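Local structure of CrmK (Actinoalloteichus sp. WH1-2216-6, 5I1V) at residues S245-W250 with A398-F403; W297-L302 with L312-L317. The protein is a flavoenzyme oxidase with covalently bound FAD, involved in the recycling of shunt products during caerulomycin biosynthesis. All coordinates share one frame; numbering follows the deposited sequence.

Both contacts lay a helix on the same antiparallel sheet. Going from the N terminus, the chain passes through helix 237-253, crosses two strands and reaches helix 291-303. It then turns back within a few residues into strand 311-318, and Leu299 meets that strand in contact 2, closing a short loop. Much later strand 400-408 returns to helix 237-253 at contact 1, which closes a long loop enclosing all of contact 2. The two centres lie about 17 Å apart, and the helices are direct neighbours: Asn246 ND2 probably donates to Leu302 O (3.1 Å), and Trp250 packs on Phe298. Contact 2 joins its helix to the strand outermost within this chain, contact 1 to an inner one.

Contact 1 (S245-W250 with A398-F403); sequences SNFLDW and ASLKTF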
loop_
_atom_site.group_PDB
_atom_site.type_symbol
_atom_site.label_atom_id
_atom_site.label_comp_id
_atom_site.label_asym_id
_atom_site.label_seq_id
_atom_site.Cartn_x
_atom_site.Cartn_y
_atom_site.Cartn_z
ATOM N N SER A 245 -13.859 -13.940 27.005
ATOM C CA SER A 245 -15.149 -13.687 27.689
ATOM C C SER A 245 -15.233 -12.238 28.143
ATOM O O SER A 245 -16.251 -11.585 27.968
ATOM C CB SER A 245 -15.348 -14.614 28.905
ATOM O OG SER A 245 -15.412 -15.943 28.460
ATOM N N ASN A 246 -14.168 -11.733 28.755
ATOM C CA ASN A 246 -14.148 -10.324 29.179
ATOM C C ASN A 246 -14.383 -9.356 28.040
ATOM O O ASN A 246 -15.096 -8.375 28.210
ATOM C CB ASN A 246 -12.852 -9.949 29.866
ATOM C CG ASN A 246 -12.715 -10.608 31.228
ATOM O OD1 ASN A 246 -13.684 -11.156 31.751
ATOM N ND2 ASN A 246 -11.536 -10.546 31.796
ATOM N N PHE A 247 -13.717 -9.623 26.914
ATOM C CA PHE A 247 -13.868 -8.810 25.694
ATOM C C PHE A 247 -15.312 -8.828 25.219
ATOM O O PHE A 247 -15.918 -7.795 25.033
ATOM C CB PHE A 247 -12.964 -9.356 24.593
ATOM C CG PHE A 247 -12.965 -8.512 23.339
ATOM C CD1 PHE A 247 -12.162 -7.394 23.252
ATOM C CD2 PHE A 247 -13.756 -8.841 22.257
ATOM C CE1 PHE A 247 -12.149 -6.602 22.097
ATOM C CE2 PHE A 247 -13.767 -8.048 21.100
ATOM C CZ PHE A 247 -12.946 -6.944 21.017
ATOM N N LEU A 248 -15.876 -10.023 25.070
ATOM C CA LEU A 248 -17.243 -10.153 24.574
ATOM C C LEU A 248 -18.242 -9.470 25.496
ATOM O O LEU A 248 -19.140 -8.746 25.014
ATOM C CB LEU A 248 -17.626 -11.609 24.356
ATOM C CG LEU A 248 -16.758 -12.380 23.367
ATOM C CD1 LEU A 248 -17.179 -13.833 23.306
ATOM C CD2 LEU A 248 -16.768 -11.768 21.991
ATOM N N ASP A 249 -18.069 -9.633 26.808
ATOM C CA ASP A 249 -19.030 -9.035 27.762
ATOM C C ASP A 249 -18.987 -7.551 27.673
ATOM O O ASP A 249 -20.025 -6.903 27.650
ATOM C CB ASP A 249 -18.737 -9.419 29.232
ATOM C CG ASP A 249 -18.950 -10.893 29.509
ATOM O OD1 ASP A 249 -19.714 -11.544 28.753
ATOM O OD2 ASP A 249 -18.324 -11.420 30.477
ATOM N N TRP A 250 -17.784 -6.990 27.656
ATOM C CA TRP A 250 -17.657 -5.546 27.556
ATOM C C TRP A 250 -18.279 -5.065 26.222
ATOM O O TRP A 250 -19.015 -4.094 26.222
ATOM C CB TRP A 250 -16.199 -5.078 27.679
ATOM C CG TRP A 250 -16.042 -3.613 27.762
ATOM C CD1 TRP A 250 -15.937 -2.851 28.897
ATOM C CD2 TRP A 250 -16.062 -2.682 26.660
ATOM N NE1 TRP A 250 -15.852 -1.507 28.563
ATOM C CE2 TRP A 250 -15.938 -1.387 27.198
ATOM C CE3 TRP A 250 -16.139 -2.826 25.274
ATOM C CZ2 TRP A 250 -15.899 -0.236 26.390
ATOM C CZ3 TRP A 250 -16.125 -1.670 24.476
ATOM C CH2 TRP A 250 -15.998 -0.413 25.033
ATOM N N ALA A 398 -26.411 -7.854 14.129
ATOM C CA ALA A 398 -25.173 -8.274 14.799
ATOM C C ALA A 398 -24.631 -7.171 15.700
ATOM O O ALA A 398 -24.687 -5.989 15.375
ATOM C CB ALA A 398 -24.130 -8.707 13.781
ATOM N N SER A 399 -24.108 -7.575 16.839
ATOM C CA SER A 399 -23.423 -6.690 17.760
ATOM C C SER A 399 -21.937 -6.738 17.516
ATOM O O SER A 399 -21.218 -5.807 17.845
ATOM C CB SER A 399 -23.659 -7.161 19.215
ATOM O OG SER A 399 -25.023 -7.099 19.519
ATOM N N LEU A 400 -21.489 -7.861 16.964
ATOM C CA LEU A 400 -20.107 -8.214 16.935
ATOM C C LEU A 400 -19.878 -9.136 15.720
ATOM O O LEU A 400 -20.725 -9.958 15.408
ATOM C CB LEU A 400 -19.748 -8.912 18.255
ATOM C CG LEU A 400 -18.250 -8.974 18.473
ATOM C CD1 LEU A 400 -17.852 -8.605 19.876
ATOM C CD2 LEU A 400 -17.759 -10.360 18.088
ATOM N N LYS A 401 -18.788 -8.925 15.013
ATOM C CA LYS A 401 -18.412 -9.752 13.894
ATOM C C LYS A 401 -17.198 -10.606 14.256
ATOM O O LYS A 401 -16.354 -10.208 15.091
ATOM C CB LYS A 401 -18.102 -8.914 12.673
ATOM C CG LYS A 401 -19.285 -8.153 12.131
ATOM C CD LYS A 401 -18.929 -7.457 10.829
ATOM C CE LYS A 401 -20.111 -7.366 9.882
ATOM N NZ LYS A 401 -20.378 -8.678 9.266
ATOM N N THR A 402 -17.137 -11.802 13.675
ATOM C CA THR A 402 -15.964 -12.642 13.815
ATOM C C THR A 402 -15.552 -13.118 12.414
ATOM O O THR A 402 -16.384 -13.302 11.533
ATOM C CB THR A 402 -16.162 -13.868 14.741
ATOM O OG1 THR A 402 -16.856 -14.898 14.030
ATOM C CG2 THR A 402 -16.893 -13.475 16.042
ATOM N N PHE A 403 -14.256 -13.308 12.268
ATOM C CA PHE A 403 -13.583 -13.541 11.021
ATOM C C PHE A 403 -12.522 -14.609 11.332
ATOM O O PHE A 403 -11.943 -14.599 12.421
ATOM C CB PHE A 403 -12.956 -12.205 10.617
ATOM C CG PHE A 403 -12.121 -12.262 9.382
ATOM C CD1 PHE A 403 -12.707 -12.534 8.151
ATOM C CD2 PHE A 403 -10.769 -12.023 9.433
ATOM C CE1 PHE A 403 -11.933 -12.584 6.997
ATOM C CE2 PHE A 403 -9.991 -12.063 8.285
ATOM C CZ PHE A 403 -10.575 -12.345 7.063
#
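Helix 237-253 runs over the start of strand 400-408, and the backbones come nearest at Leu248 and Leu400, whose CA atoms are 8.4 Å apart. This is helix-on-sheet packing in the large antiparallel sheet that, as in berberine bridge enzyme and its relatives, belongs to the substrate domain beside the FAD domain. The strand opens with a classic beta bulge: Ser399 and Leu400 both face Leu347 of strand 339-347.

Leu400, the second residue of the bulge, points its side chain at the helix. Its CG lies anti to the backbone N (chi1 -164°), which carries the branch outward from the strand, and its chi2 of 135° falls away from a staggered value. Leu248 answers from the helix with CG beside the backbone N, and the two leucines cross at about a right angle. Phe247, the next residue back on the same turn, reaches in with the CE2 corner of its ring. The contact is buried and wholly apolar. Tyr377 of strand 374-379 touches both Phe247 and Leu248, and Phe247 also rests on Phe298 and Leu302 of helix 291-303.

Beyond Leu400, Lys401 turns toward the flavin side of the sheet, where it makes a salt bridge with Asp346 and a cation-pi contact with Tyr446, a residue of the FAD site. Against the helix, Leu400 CD1 makes the nearest approach to both partners, 4.0 Å from Leu248 CD2 and 4.3 Å from Phe247 CE2, while the other methyl, Leu400 CD2, also comes to 4.3 Å from Leu248 CD2.

Contact 2 (W297-L302 with L312-L317); sequences WFLAEL and LTRRRL
A beta-alpha-beta crossover brings Leu299 against Leu312 and Arg314: strand 277-285 leads into helix 291-303, which packs on the sheet before the chain enters strand 311-318. Strand 222-231 lies between the two strands and is antiparallel to both. The closest CA atoms, those of Leu299 and Leu312, are still 9.5 Å apart, so long side chains do the bridging.

Leu299 is the one helix residue that touches, and it sends CD1 down toward the strand. Leu312 rises to meet it tip to tip, its CG anti to the backbone N (chi1 157°), and the two CD1 methyls of Leu299 and Leu312 stand 3.8 Å apart. The second branch of Leu312 is not far behind, with its CD2 4.2 Å from Leu299 CD1. Below them, Val228 of the intervening strand touches both leucines, and Met280 of strand 277-285 adds to the packing on Leu299.

Two residues along the strand from Leu312, on the same side of it, Arg314 takes part as well: Arg314 and Leu299 extend toward each other from opposite directions. The arginine chain bends at chi3 (64°), bringing CD to 4.1 Å and NH1 to 4.0 Å from Leu299 CD1. What fixes the polar end is the preceding part of the helix: NH1 hydrogen-bonds Ser296 OG and NH2 hydrogen-bonds Glu292 O. Arg315 points the other way and hydrogen-bonds Gly337 O of the second subunit, which places this strand at the dimer contact. The parallel strands 277-285 and 311-318, joined by helix 291-303 and with strand 222-231 between them, thus make a beta-alpha-beta crossover at the edge of the sheet as counted within this chain.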
loop_
_atom_site.group_PDB
_atom_site.type_symbol
_atom_site.label_atom_id
_atom_site.label_comp_id
_atom_site.label_asym_id
_atom_site.label_seq_id
_atom_site.Cartn_x
_atom_site.Cartn_y
_atom_site.Cartn_z
ATOM N N TRP A 297 -10.270 2.209 31.341
ATOM C CA TRP A 297 -11.324 1.371 31.932
ATOM C C TRP A 297 -11.520 0.122 31.132
ATOM O O TRP A 297 -11.666 -0.974 31.693
ATOM C CB TRP A 297 -12.680 2.088 32.039
ATOM C CG TRP A 297 -12.671 3.232 32.977
ATOM C CD1 TRP A 297 -11.818 3.423 34.046
ATOM C CD2 TRP A 297 -13.549 4.357 32.954
ATOM N NE1 TRP A 297 -12.109 4.619 34.663
ATOM C CE2 TRP A 297 -13.168 5.209 34.016
ATOM C CE3 TRP A 297 -14.627 4.731 32.139
ATOM C CZ2 TRP A 297 -13.829 6.422 34.279
ATOM C CZ3 TRP A 297 -15.274 5.950 32.388
ATOM C CH2 TRP A 297 -14.886 6.766 33.462
ATOM N N PHE A 298 -11.524 0.288 29.809
ATOM C CA PHE A 298 -11.706 -0.845 28.928
ATOM C C PHE A 298 -10.529 -1.817 29.079
ATOM O O PHE A 298 -10.733 -2.994 29.300
ATOM C CB PHE A 298 -11.898 -0.361 27.476
ATOM C CG PHE A 298 -11.752 -1.444 26.448
ATOM C CD1 PHE A 298 -12.675 -2.451 26.380
ATOM C CD2 PHE A 298 -10.702 -1.416 25.506
ATOM C CE1 PHE A 298 -12.547 -3.468 25.433
ATOM C CE2 PHE A 298 -10.582 -2.408 24.550
ATOM C CZ PHE A 298 -11.502 -3.437 24.516
ATOM N N LEU A 299 -9.303 -1.308 29.008
ATOM C CA LEU A 299 -8.124 -2.148 29.098
ATOM C C LEU A 299 -8.063 -2.891 30.471
ATOM O O LEU A 299 -7.681 -4.047 30.532
ATOM C CB LEU A 299 -6.859 -1.328 28.864
ATOM C CG LEU A 299 -6.684 -0.727 27.458
ATOM C CD1 LEU A 299 -5.458 0.158 27.459
ATOM C CD2 LEU A 299 -6.565 -1.813 26.389
ATOM N N ALA A 300 -8.489 -2.235 31.543
ATOM C CA ALA A 300 -8.556 -2.894 32.866
ATOM C C ALA A 300 -9.574 -4.033 32.899
ATOM O O ALA A 300 -9.290 -5.097 33.468
ATOM C CB ALA A 300 -8.870 -1.882 33.961
ATOM N N GLU A 301 -10.748 -3.852 32.297
ATOM C CA GLU A 301 -11.750 -4.929 32.311
ATOM C C GLU A 301 -11.260 -6.178 31.596
ATOM O O GLU A 301 -11.525 -7.306 32.032
ATOM C CB GLU A 301 -13.071 -4.527 31.667
ATOM C CG GLU A 301 -13.922 -3.584 32.492
ATOM C CD GLU A 301 -15.422 -3.831 32.362
ATOM O OE1 GLU A 301 -15.866 -4.921 31.907
ATOM O OE2 GLU A 301 -16.178 -2.911 32.738
ATOM N N LEU A 302 -10.550 -5.992 30.487
ATOM C CA LEU A 302 -10.004 -7.140 29.772
ATOM C C LEU A 302 -9.157 -8.006 30.638
ATOM O O LEU A 302 -9.139 -9.218 30.457
ATOM C CB LEU A 302 -9.120 -6.706 28.609
ATOM C CG LEU A 302 -9.845 -6.159 27.395
ATOM C CD1 LEU A 302 -8.848 -6.105 26.241
ATOM C CD2 LEU A 302 -11.030 -7.014 27.028
ATOM N N LEU A 312 1.654 -3.325 26.109
ATOM C CA LEU A 312 0.743 -2.297 25.645
ATOM C C LEU A 312 1.561 -1.068 25.224
ATOM O O LEU A 312 2.501 -0.687 25.909
ATOM C CB LEU A 312 -0.170 -1.987 26.822
ATOM C CG LEU A 312 -0.929 -0.695 26.988
ATOM C CD1 LEU A 312 -2.054 -0.631 25.972
ATOM C CD2 LEU A 312 -1.495 -0.643 28.400
ATOM N N THR A 313 1.217 -0.488 24.075
ATOM C CA THR A 313 1.666 0.843 23.696
ATOM C C THR A 313 0.417 1.680 23.434
ATOM O O THR A 313 -0.595 1.160 22.933
ATOM C CB THR A 313 2.556 0.835 22.422
ATOM O OG1 THR A 313 3.042 2.156 22.177
ATOM C CG2 THR A 313 1.786 0.437 21.199
ATOM N N ARG A 314 0.473 2.947 23.811
ATOM C CA ARG A 314 -0.643 3.873 23.611
ATOM C C ARG A 314 -0.107 5.134 22.989
ATOM O O ARG A 314 0.994 5.556 23.339
ATOM C CB ARG A 314 -1.337 4.165 24.951
ATOM C CG ARG A 314 -2.093 2.942 25.483
ATOM C CD ARG A 314 -2.792 3.162 26.827
ATOM N NE ARG A 314 -3.847 4.172 26.767
ATOM C CZ ARG A 314 -4.702 4.442 27.752
ATOM N NH1 ARG A 314 -4.672 3.754 28.892
ATOM N NH2 ARG A 314 -5.613 5.393 27.591
ATOM N N ARG A 315 -0.871 5.730 22.063
ATOM C CA ARG A 315 -0.452 6.979 21.449
ATOM C C ARG A 315 -1.661 7.640 20.809
ATOM O O ARG A 315 -2.694 7.026 20.662
ATOM C CB ARG A 315 0.598 6.708 20.385
ATOM C CG ARG A 315 0.081 5.863 19.213
ATOM C CD ARG A 315 1.189 5.476 18.226
ATOM N NE ARG A 315 1.895 6.677 17.779
ATOM C CZ ARG A 315 2.926 6.691 16.931
ATOM N NH1 ARG A 315 3.371 5.573 16.364
ATOM N NH2 ARG A 315 3.496 7.853 16.637
ATOM N N ARG A 316 -1.504 8.893 20.429
ATOM C CA ARG A 316 -2.563 9.667 19.811
ATOM C C ARG A 316 -2.174 9.898 18.350
ATOM O O ARG A 316 -1.026 10.206 18.043
ATOM C CB ARG A 316 -2.666 10.962 20.599
ATOM C CG ARG A 316 -3.795 11.908 20.308
ATOM C CD ARG A 316 -3.567 13.153 21.170
ATOM N NE ARG A 316 -4.606 14.175 21.067
ATOM C CZ ARG A 316 -4.841 14.921 19.988
ATOM N NH1 ARG A 316 -4.134 14.757 18.871
ATOM N NH2 ARG A 316 -5.803 15.844 20.016
ATOM N N LEU A 317 -3.113 9.739 17.422
ATOM C CA LEU A 317 -2.783 9.932 16.017
ATOM C C LEU A 317 -3.911 10.625 15.285
ATOM O O LEU A 317 -5.076 10.513 15.690
ATOM C CB LEU A 317 -2.503 8.592 15.350
ATOM C CG LEU A 317 -1.138 7.936 15.567
ATOM C CD1 LEU A 317 -1.121 6.609 14.858
ATOM C CD2 LEU A 317 -0.014 8.828 15.047
#